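Local coordinates for trypsin-resistant surface T6 protein (Streptococcus pyogenes serotype M6, PDB 4P0D) that probably forms the backbone subunit of the pilus on the streptococcal cell wall, a modular three-domain pilin of Ig-like fold that serves as the T6 surface antigen, at residues K152-T166 with K310-A322. The protein carries 1 engineered substitution. Sequence-based numbering, arbitrary orientation.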
ATOM      1  N   LYS A 152      -3.378  -4.295  -3.511  1.00 16.81           N
ATOM      2  CA  LYS A 152      -3.557  -4.785  -2.163  1.00 16.97           C
ATOM      3  C   LYS A 152      -4.990  -5.235  -1.919  1.00 16.75           C
ATOM      4  O   LYS A 152      -5.951  -4.565  -2.312  1.00 15.57           O
ATOM      5  CB  LYS A 152      -3.173  -3.736  -1.127  1.00 17.47           C
ATOM      6  CG  LYS A 152      -3.292  -4.273   0.301  1.00 17.28           C
ATOM      7  CD  LYS A 152      -2.429  -3.556   1.315  1.00 17.99           C
ATOM      8  CE  LYS A 152      -3.077  -2.260   1.773  1.00 17.94           C
ATOM      9  NZ  LYS A 152      -2.630  -1.791   3.115  1.00 17.27           N
ATOM     10  N   LYS A 153      -5.114  -6.372  -1.246  1.00 16.80           N
ATOM     11  CA  LYS A 153      -6.395  -6.906  -0.865  1.00 17.66           C
ATOM     12  C   LYS A 153      -6.415  -7.194   0.639  1.00 16.71           C
ATOM     13  O   LYS A 153      -5.369  -7.414   1.253  1.00 15.51           O
ATOM     14  CB  LYS A 153      -6.669  -8.198  -1.626  1.00 19.77           C
ATOM     15  CG  LYS A 153      -7.006  -8.042  -3.104  1.00 22.08           C
ATOM     16  CD  LYS A 153      -7.106  -9.433  -3.721  1.00 24.36           C
ATOM     17  CE  LYS A 153      -7.179  -9.410  -5.240  1.00 26.51           C
ATOM     18  NZ  LYS A 153      -8.584  -9.411  -5.739  1.00 27.89           N
ATOM     19  N   VAL A 154      -7.616  -7.186   1.210  1.00 15.90           N
ATOM     20  CA  VAL A 154      -7.821  -7.511   2.608  1.00 16.37           C
ATOM     21  C   VAL A 154      -8.981  -8.493   2.753  1.00 16.10           C
ATOM     22  O   VAL A 154      -9.974  -8.412   2.034  1.00 14.70           O
ATOM     23  CB  VAL A 154      -8.007  -6.260   3.506  1.00 17.01           C
ATOM     24  CG1 VAL A 154      -9.265  -5.470   3.167  1.00 17.66           C
ATOM     25  CG2 VAL A 154      -8.005  -6.650   4.973  1.00 17.55           C
ATOM     26  N   THR A 155      -8.816  -9.452   3.661  1.00 15.73           N
ATOM     27  CA  THR A 155      -9.903 -10.356   4.006  1.00 15.65           C
ATOM     28  C   THR A 155      -9.972 -10.458   5.519  1.00 15.27           C
ATOM     29  O   THR A 155      -9.084  -9.964   6.210  1.00 14.87           O
ATOM     30  CB  THR A 155      -9.688 -11.737   3.393  1.00 16.47           C
ATOM     31  OG1 THR A 155      -8.435 -12.274   3.858  1.00 16.17           O
ATOM     32  CG2 THR A 155      -9.702 -11.629   1.846  1.00 16.93           C
ATOM     33  N   GLY A 156     -11.043 -11.060   6.027  1.00 14.52           N
ATOM     34  CA  GLY A 156     -11.291 -11.116   7.477  1.00 14.36           C
ATOM     35  C   GLY A 156     -12.323 -10.083   7.907  1.00 14.52           C
ATOM     36  O   GLY A 156     -12.692 -10.008   9.080  1.00 13.11           O
ATOM     37  N   THR A 157     -12.766  -9.291   6.930  1.00 14.61           N
ATOM     38  CA  THR A 157     -13.704  -8.203   7.114  1.00 15.61           C
ATOM     39  C   THR A 157     -15.118  -8.663   6.774  1.00 16.45           C
ATOM     40  O   THR A 157     -15.328  -9.770   6.229  1.00 16.08           O
ATOM     41  CB  THR A 157     -13.353  -7.032   6.155  1.00 15.73           C
ATOM     42  OG1 THR A 157     -13.117  -7.560   4.848  1.00 14.17           O
ATOM     43  CG2 THR A 157     -12.098  -6.260   6.622  1.00 15.18           C
ATOM     44  N   ILE A 158     -16.084  -7.793   7.069  1.00 17.10           N
ATOM     45  CA  ILE A 158     -17.476  -8.042   6.760  1.00 17.80           C
ATOM     46  C   ILE A 158     -17.929  -6.987   5.751  1.00 18.61           C
ATOM     47  O   ILE A 158     -17.813  -5.799   6.021  1.00 17.20           O
ATOM     48  CB  ILE A 158     -18.339  -7.908   8.028  1.00 18.35           C
ATOM     49  CG1 ILE A 158     -17.901  -8.913   9.102  1.00 19.49           C
ATOM     50  CG2 ILE A 158     -19.821  -8.042   7.695  1.00 18.93           C
ATOM     51  CD1 ILE A 158     -18.195 -10.347   8.741  1.00 20.26           C
ATOM     52  N   ASP A 159     -18.451  -7.424   4.605  1.00 19.19           N
ATOM     53  CA  ASP A 159     -18.870  -6.488   3.555  1.00 21.06           C
ATOM     54  C   ASP A 159     -20.151  -5.763   3.948  1.00 20.65           C
ATOM     55  O   ASP A 159     -21.150  -6.389   4.289  1.00 21.12           O
ATOM     56  CB  ASP A 159     -19.075  -7.199   2.209  1.00 22.25           C
ATOM     57  CG  ASP A 159     -17.753  -7.511   1.493  1.00 23.40           C
ATOM     58  OD1 ASP A 159     -16.781  -6.742   1.616  1.00 23.51           O
ATOM     59  OD2 ASP A 159     -17.698  -8.533   0.779  1.00 27.20           O
ATOM     60  N   ASP A 160     -20.088  -4.439   3.914  1.00 20.73           N
ATOM     61  CA  ASP A 160     -21.243  -3.582   4.133  1.00 21.29           C
ATOM     62  C   ASP A 160     -21.478  -2.784   2.844  1.00 21.39           C
ATOM     63  O   ASP A 160     -20.913  -1.704   2.670  1.00 19.22           O
ATOM     64  CB  ASP A 160     -20.936  -2.650   5.308  1.00 21.66           C
ATOM     65  CG  ASP A 160     -22.075  -1.699   5.621  1.00 22.28           C
ATOM     66  OD1 ASP A 160     -23.191  -1.929   5.118  1.00 22.65           O
ATOM     67  OD2 ASP A 160     -21.827  -0.719   6.345  1.00 21.48           O
ATOM     68  N   VAL A 161     -22.285  -3.344   1.940  1.00 22.30           N
ATOM     69  CA  VAL A 161     -22.413  -2.823   0.580  1.00 24.23           C
ATOM     70  C   VAL A 161     -20.988  -2.784  -0.013  1.00 25.39           C
ATOM     71  O   VAL A 161     -20.320  -3.827  -0.065  1.00 27.36           O
ATOM     72  CB  VAL A 161     -23.195  -1.477   0.558  1.00 24.35           C
ATOM     73  CG1 VAL A 161     -23.694  -1.135  -0.844  1.00 23.96           C
ATOM     74  CG2 VAL A 161     -24.406  -1.563   1.487  1.00 24.72           C
ATOM     75  N   ASN A 162     -20.491  -1.624  -0.420  1.00 26.82           N
ATOM     76  CA  ASN A 162     -19.127  -1.540  -0.937  1.00 29.24           C
ATOM     77  C   ASN A 162     -18.084  -1.173   0.136  1.00 28.54           C
ATOM     78  O   ASN A 162     -16.972  -0.786  -0.199  1.00 29.04           O
ATOM     79  CB  ASN A 162     -19.072  -0.521  -2.079  1.00 32.37           C
ATOM     80  CG  ASN A 162     -19.534   0.847  -1.646  1.00 34.93           C
ATOM     81  OD1 ASN A 162     -20.149   0.997  -0.582  1.00 37.08           O
ATOM     82  ND2 ASN A 162     -19.255   1.852  -2.460  1.00 36.97           N
ATOM     83  N   LYS A 163     -18.444  -1.272   1.418  1.00 26.87           N
ATOM     84  CA  LYS A 163     -17.527  -0.922   2.509  1.00 26.24           C
ATOM     85  C   LYS A 163     -17.061  -2.179   3.225  1.00 24.34           C
ATOM     86  O   LYS A 163     -17.886  -2.978   3.653  1.00 25.00           O
ATOM     87  CB  LYS A 163     -18.237  -0.044   3.536  1.00 28.25           C
ATOM     88  CG  LYS A 163     -18.785   1.271   3.003  1.00 29.46           C
ATOM     89  CD  LYS A 163     -17.677   2.292   2.815  1.00 29.50           C
ATOM     90  CE  LYS A 163     -18.204   3.699   2.506  1.00 30.00           C
ATOM     91  NZ  LYS A 163     -19.324   3.697   1.524  1.00 32.06           N
ATOM     92  N   LYS A 164     -15.754  -2.354   3.383  1.00 22.60           N
ATOM     93  CA  LYS A 164     -15.271  -3.439   4.224  1.00 21.47           C
ATOM     94  C   LYS A 164     -15.213  -2.986   5.678  1.00 18.88           C
ATOM     95  O   LYS A 164     -14.608  -1.980   5.991  1.00 18.31           O
ATOM     96  CB  LYS A 164     -13.935  -3.985   3.704  1.00 22.94           C
ATOM     97  CG  LYS A 164     -14.105  -4.623   2.316  1.00 23.50           C
ATOM     98  CD  LYS A 164     -12.909  -5.431   1.862  1.00 24.75           C
ATOM     99  CE  LYS A 164     -13.099  -5.941   0.437  1.00 25.90           C
ATOM    100  NZ  LYS A 164     -14.137  -7.020   0.329  1.00 26.67           N
ATOM    101  N   THR A 165     -15.881  -3.737   6.554  1.00 17.24           N
ATOM    102  CA  THR A 165     -15.992  -3.370   7.961  1.00 16.37           C
ATOM    103  C   THR A 165     -15.391  -4.438   8.885  1.00 15.59           C
ATOM    104  O   THR A 165     -15.235  -5.589   8.509  1.00 16.66           O
ATOM    105  CB  THR A 165     -17.460  -3.121   8.365  1.00 16.08           C
ATOM    106  OG1 THR A 165     -18.166  -4.364   8.427  1.00 16.15           O
ATOM    107  CG2 THR A 165     -18.159  -2.203   7.355  1.00 16.89           C
ATOM    108  N   THR A 166     -15.072  -4.043  10.103  1.00 15.00           N
ATOM    109  CA  THR A 166     -14.451  -4.946  11.058  1.00 14.81           C
ATOM    110  C   THR A 166     -14.807  -4.541  12.492  1.00 15.12           C
ATOM    111  O   THR A 166     -15.551  -3.567  12.721  1.00 15.98           O
ATOM    112  CB  THR A 166     -12.919  -4.945  10.858  1.00 14.64           C
ATOM    113  OG1 THR A 166     -12.327  -6.003  11.624  1.00 14.96           O
ATOM    114  CG2 THR A 166     -12.344  -3.631  11.273  1.00 14.66           C
ATOM    115  N   LYS A 310       4.417   2.988  -7.420  1.00 18.95           N
ATOM    116  CA  LYS A 310       2.986   2.773  -7.479  1.00 19.27           C
ATOM    117  C   LYS A 310       2.512   2.527  -6.060  1.00 19.87           C
ATOM    118  O   LYS A 310       3.302   2.200  -5.160  1.00 18.95           O
ATOM    119  CB  LYS A 310       2.656   1.560  -8.350  1.00 19.24           C
ATOM    120  CG  LYS A 310       2.935   1.741  -9.828  1.00 19.68           C
ATOM    121  CD  LYS A 310       1.964   2.724 -10.471  1.00 20.23           C
ATOM    122  CE  LYS A 310       2.374   3.077 -11.897  1.00 20.96           C
ATOM    123  NZ  LYS A 310       1.514   4.178 -12.400  1.00 21.79           N
ATOM    124  N   GLU A 311       1.219   2.664  -5.838  1.00 20.66           N
ATOM    125  CA  GLU A 311       0.705   2.433  -4.499  1.00 21.54           C
ATOM    126  C   GLU A 311      -0.718   1.946  -4.510  1.00 20.08           C
ATOM    127  O   GLU A 311      -1.395   1.993  -5.528  1.00 18.35           O
ATOM    128  CB  GLU A 311       0.839   3.700  -3.644  1.00 24.10           C
ATOM    129  CG  GLU A 311       0.221   4.946  -4.219  1.00 26.62           C
ATOM    130  CD  GLU A 311       0.368   6.123  -3.258  1.00 30.36           C
ATOM    131  OE1 GLU A 311      -0.625   6.466  -2.586  1.00 35.59           O
ATOM    132  OE2 GLU A 311       1.475   6.671  -3.139  1.00 29.25           O
ATOM    133  N   ASP A 312      -1.134   1.413  -3.366  1.00 19.63           N
ATOM    134  CA  ASP A 312      -2.492   0.957  -3.167  1.00 19.10           C
ATOM    135  C   ASP A 312      -2.795   0.973  -1.667  1.00 19.06           C
ATOM    136  O   ASP A 312      -1.897   0.840  -0.828  1.00 17.55           O
ATOM    137  CB  ASP A 312      -2.704  -0.436  -3.769  1.00 18.50           C
ATOM    138  CG  ASP A 312      -4.183  -0.724  -4.118  1.00 19.50           C
ATOM    139  OD1 ASP A 312      -5.050   0.185  -4.033  1.00 20.80           O
ATOM    140  OD2 ASP A 312      -4.481  -1.868  -4.494  1.00 18.04           O
ATOM    141  N   SER A 313      -4.078   1.142  -1.366  1.00 19.59           N
ATOM    142  CA  SER A 313      -4.566   1.285  -0.013  1.00 19.45           C
ATOM    143  C   SER A 313      -5.941   0.647   0.095  1.00 19.89           C
ATOM    144  O   SER A 313      -6.739   0.684  -0.856  1.00 19.67           O
ATOM    145  CB  SER A 313      -4.639   2.769   0.331  1.00 20.31           C
ATOM    146  OG  SER A 313      -4.999   2.967   1.685  1.00 23.69           O
ATOM    147  N   LYS A 314      -6.215   0.030   1.239  1.00 19.15           N
ATOM    148  CA  LYS A 314      -7.553  -0.473   1.553  1.00 19.37           C
ATOM    149  C   LYS A 314      -7.995   0.209   2.844  1.00 18.91           C
ATOM    150  O   LYS A 314      -7.217   0.354   3.782  1.00 20.26           O
ATOM    151  CB  LYS A 314      -7.555  -1.988   1.702  1.00 19.97           C
ATOM    152  CG  LYS A 314      -7.177  -2.761   0.431  1.00 20.63           C
ATOM    153  CD  LYS A 314      -8.162  -2.593  -0.721  1.00 21.99           C
ATOM    154  CE  LYS A 314      -9.585  -2.963  -0.340  1.00 22.90           C
ATOM    155  NZ  LYS A 314     -10.541  -2.643  -1.433  1.00 23.60           N
ATOM    156  N   ILE A 315      -9.228   0.661   2.883  1.00 19.29           N
ATOM    157  CA  ILE A 315      -9.741   1.311   4.078  1.00 19.33           C
ATOM    158  C   ILE A 315     -10.697   0.324   4.687  1.00 19.08           C
ATOM    159  O   ILE A 315     -11.547  -0.266   3.987  1.00 20.49           O
ATOM    160  CB  ILE A 315     -10.462   2.641   3.755  1.00 20.49           C
ATOM    161  CG1 ILE A 315      -9.611   3.519   2.847  1.00 22.26           C
ATOM    162  CG2 ILE A 315     -10.812   3.404   5.036  1.00 20.10           C
ATOM    163  CD1 ILE A 315     -10.396   4.684   2.249  1.00 23.56           C
ATOM    164  N   VAL A 316     -10.571   0.122   5.986  1.00 18.63           N
ATOM    165  CA  VAL A 316     -11.511  -0.713   6.680  1.00 18.09           C
ATOM    166  C   VAL A 316     -12.232   0.137   7.710  1.00 17.53           C
ATOM    167  O   VAL A 316     -11.625   0.978   8.353  1.00 16.08           O
ATOM    168  CB  VAL A 316     -10.818  -1.934   7.305  1.00 18.82           C
ATOM    169  CG1 VAL A 316     -11.812  -2.774   8.062  1.00 19.78           C
ATOM    170  CG2 VAL A 316     -10.164  -2.768   6.198  1.00 18.61           C
ATOM    171  N   TYR A 317     -13.532  -0.103   7.841  1.00 17.12           N
ATOM    172  CA  TYR A 317     -14.417   0.743   8.659  1.00 17.72           C
ATOM    173  C   TYR A 317     -14.918   0.031   9.922  1.00 18.00           C
ATOM    174  O   TYR A 317     -15.024  -1.196   9.963  1.00 18.14           O
ATOM    175  CB  TYR A 317     -15.595   1.188   7.809  1.00 18.38           C
ATOM    176  CG  TYR A 317     -15.176   2.058   6.652  1.00 18.98           C
ATOM    177  CD1 TYR A 317     -14.921   3.419   6.834  1.00 19.19           C
ATOM    178  CD2 TYR A 317     -14.987   1.525   5.382  1.00 19.71           C
ATOM    179  CE1 TYR A 317     -14.520   4.220   5.782  1.00 18.76           C
ATOM    180  CE2 TYR A 317     -14.591   2.333   4.324  1.00 19.78           C
ATOM    181  CZ  TYR A 317     -14.363   3.675   4.538  1.00 19.13           C
ATOM    182  OH  TYR A 317     -13.956   4.474   3.499  1.00 20.35           O
ATOM    183  N   THR A 318     -15.212   0.812  10.960  1.00 18.00           N
ATOM    184  CA  THR A 318     -15.908   0.290  12.137  1.00 17.79           C
ATOM    185  C   THR A 318     -16.983   1.291  12.530  1.00 17.27           C
ATOM    186  O   THR A 318     -16.895   2.478  12.187  1.00 16.72           O
ATOM    187  CB  THR A 318     -14.976   0.094  13.359  1.00 18.75           C
ATOM    188  OG1 THR A 318     -14.620   1.370  13.917  1.00 19.89           O
ATOM    189  CG2 THR A 318     -13.708  -0.611  12.987  1.00 19.27           C
ATOM    190  N   TYR A 319     -17.966   0.803  13.287  1.00 16.69           N
ATOM    191  CA  TYR A 319     -19.027   1.631  13.845  1.00 16.49           C
ATOM    192  C   TYR A 319     -19.117   1.383  15.342  1.00 16.86           C
ATOM    193  O   TYR A 319     -18.506   0.451  15.878  1.00 15.05           O
ATOM    194  CB  TYR A 319     -20.376   1.259  13.215  1.00 17.20           C
ATOM    195  CG  TYR A 319     -20.325   1.165  11.697  1.00 17.52           C
ATOM    196  CD1 TYR A 319     -20.102   2.300  10.922  1.00 17.40           C
ATOM    197  CD2 TYR A 319     -20.457  -0.063  11.053  1.00 17.97           C
ATOM    198  CE1 TYR A 319     -20.032   2.225   9.540  1.00 18.23           C
ATOM    199  CE2 TYR A 319     -20.395  -0.150   9.663  1.00 19.19           C
ATOM    200  CZ  TYR A 319     -20.177   0.995   8.910  1.00 18.37           C
ATOM    201  OH  TYR A 319     -20.101   0.908   7.526  1.00 20.09           O
ATOM    202  N   GLN A 320     -19.916   2.203  16.012  1.00 16.91           N
ATOM    203  CA  GLN A 320     -20.172   1.996  17.422  1.00 17.26           C
ATOM    204  C   GLN A 320     -21.650   2.132  17.703  1.00 16.67           C
ATOM    205  O   GLN A 320     -22.357   2.880  17.022  1.00 15.71           O
ATOM    206  CB  GLN A 320     -19.331   2.933  18.277  1.00 18.31           C
ATOM    207  CG  GLN A 320     -19.520   4.407  17.991  1.00 20.21           C
ATOM    208  CD  GLN A 320     -18.468   5.271  18.661  1.00 21.11           C
ATOM    209  OE1 GLN A 320     -17.400   4.794  19.057  1.00 22.79           O
ATOM    210  NE2 GLN A 320     -18.758   6.553  18.773  1.00 21.67           N
ATOM    211  N   ILE A 321     -22.110   1.360  18.677  1.00 15.78           N
ATOM    212  CA  ILE A 321     -23.506   1.336  19.061  1.00 17.21           C
ATOM    213  C   ILE A 321     -23.714   2.210  20.294  1.00 17.06           C
ATOM    214  O   ILE A 321     -22.963   2.123  21.253  1.00 17.93           O
ATOM    215  CB  ILE A 321     -23.977  -0.097  19.351  1.00 17.61           C
ATOM    216  CG1 ILE A 321     -23.751  -0.976  18.115  1.00 18.36           C
ATOM    217  CG2 ILE A 321     -25.458  -0.115  19.740  1.00 18.52           C
ATOM    218  CD1 ILE A 321     -24.032  -2.433  18.344  1.00 18.62           C
ATOM    219  N   ALA A 322     -24.775   3.009  20.253  1.00 17.07           N
ATOM    220  CA  ALA A 322     -25.132   3.915  21.334  1.00 17.49           C
ATOM    221  C   ALA A 322     -26.629   3.809  21.600  1.00 16.84           C
ATOM    222  O   ALA A 322     -27.409   3.461  20.713  1.00 16.02           O
ATOM    223  CB  ALA A 322     -24.754   5.347  20.966  1.00 17.42           C
TER
HETATM  224  O   HOH W   1     -13.735  -0.588   2.424  1.00 18.20           O
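The Tyr317 ring meets Lys164 O at one edge, close to the ring plane, while CD of Lys163 comes obliquely against CE2 of Tyr317 at 3.4 Å. The Tyr319 ring is held by its hydroxyl: OH donates to Asp160 OD2 at 2.6 Å, almost in line with the carboxylate C-O bond, with carboxylate and ring planes 84° apart. With chi1 at 180°, the Asp160 carboxylate extends away from its own N, which carries OD2 to that hydroxyl; Trp394 N also donates to OD2, so two bonds grip this buried oxygen. Thr165 crosses Tyr319 at about a right angle, its CG2 3.7 Å from Tyr319 OH. The third flat group, the Asp312 carboxylate, receives Lys152 N on the anti side of OD2 at 2.8 Å, a nearly straight bond (171°) tilted out of the carboxylate plane.

Between these groups the main chains run in the same direction and form a single beta bridge, Thr165 to Tyr317. Tyr317 N donates to Lys164 O (2.8 Å) and Thr166 N to Tyr317 O (2.9 Å); a water extends the pairing by joining Lys164 N to Ile315 O. Packing is tight beneath it: Thr166 CG2 and Val316 CG1 are 3.4 Å apart, and CG2 of Val316 reaches the methyls of Thr157 and Val154.

The Lys152 and Lys314 chains lie alongside, running opposite ways, CG to CG 4.2 Å. The Lys152 chain ends in a covalent bond from NZ to CG of Asn278; NZ also hydrogen-bonds Asp196, and Lys314 N binds the carbonyl oxygen OD1 of that amide. This buried Lys-Asn isopeptide with a neighbouring aspartate is characteristic of Ig-like pilin domains; further along, the 158-165 hairpin touches Ser366, Ser367 and Asn393 of the prealbumin-like region, at the domain boundary.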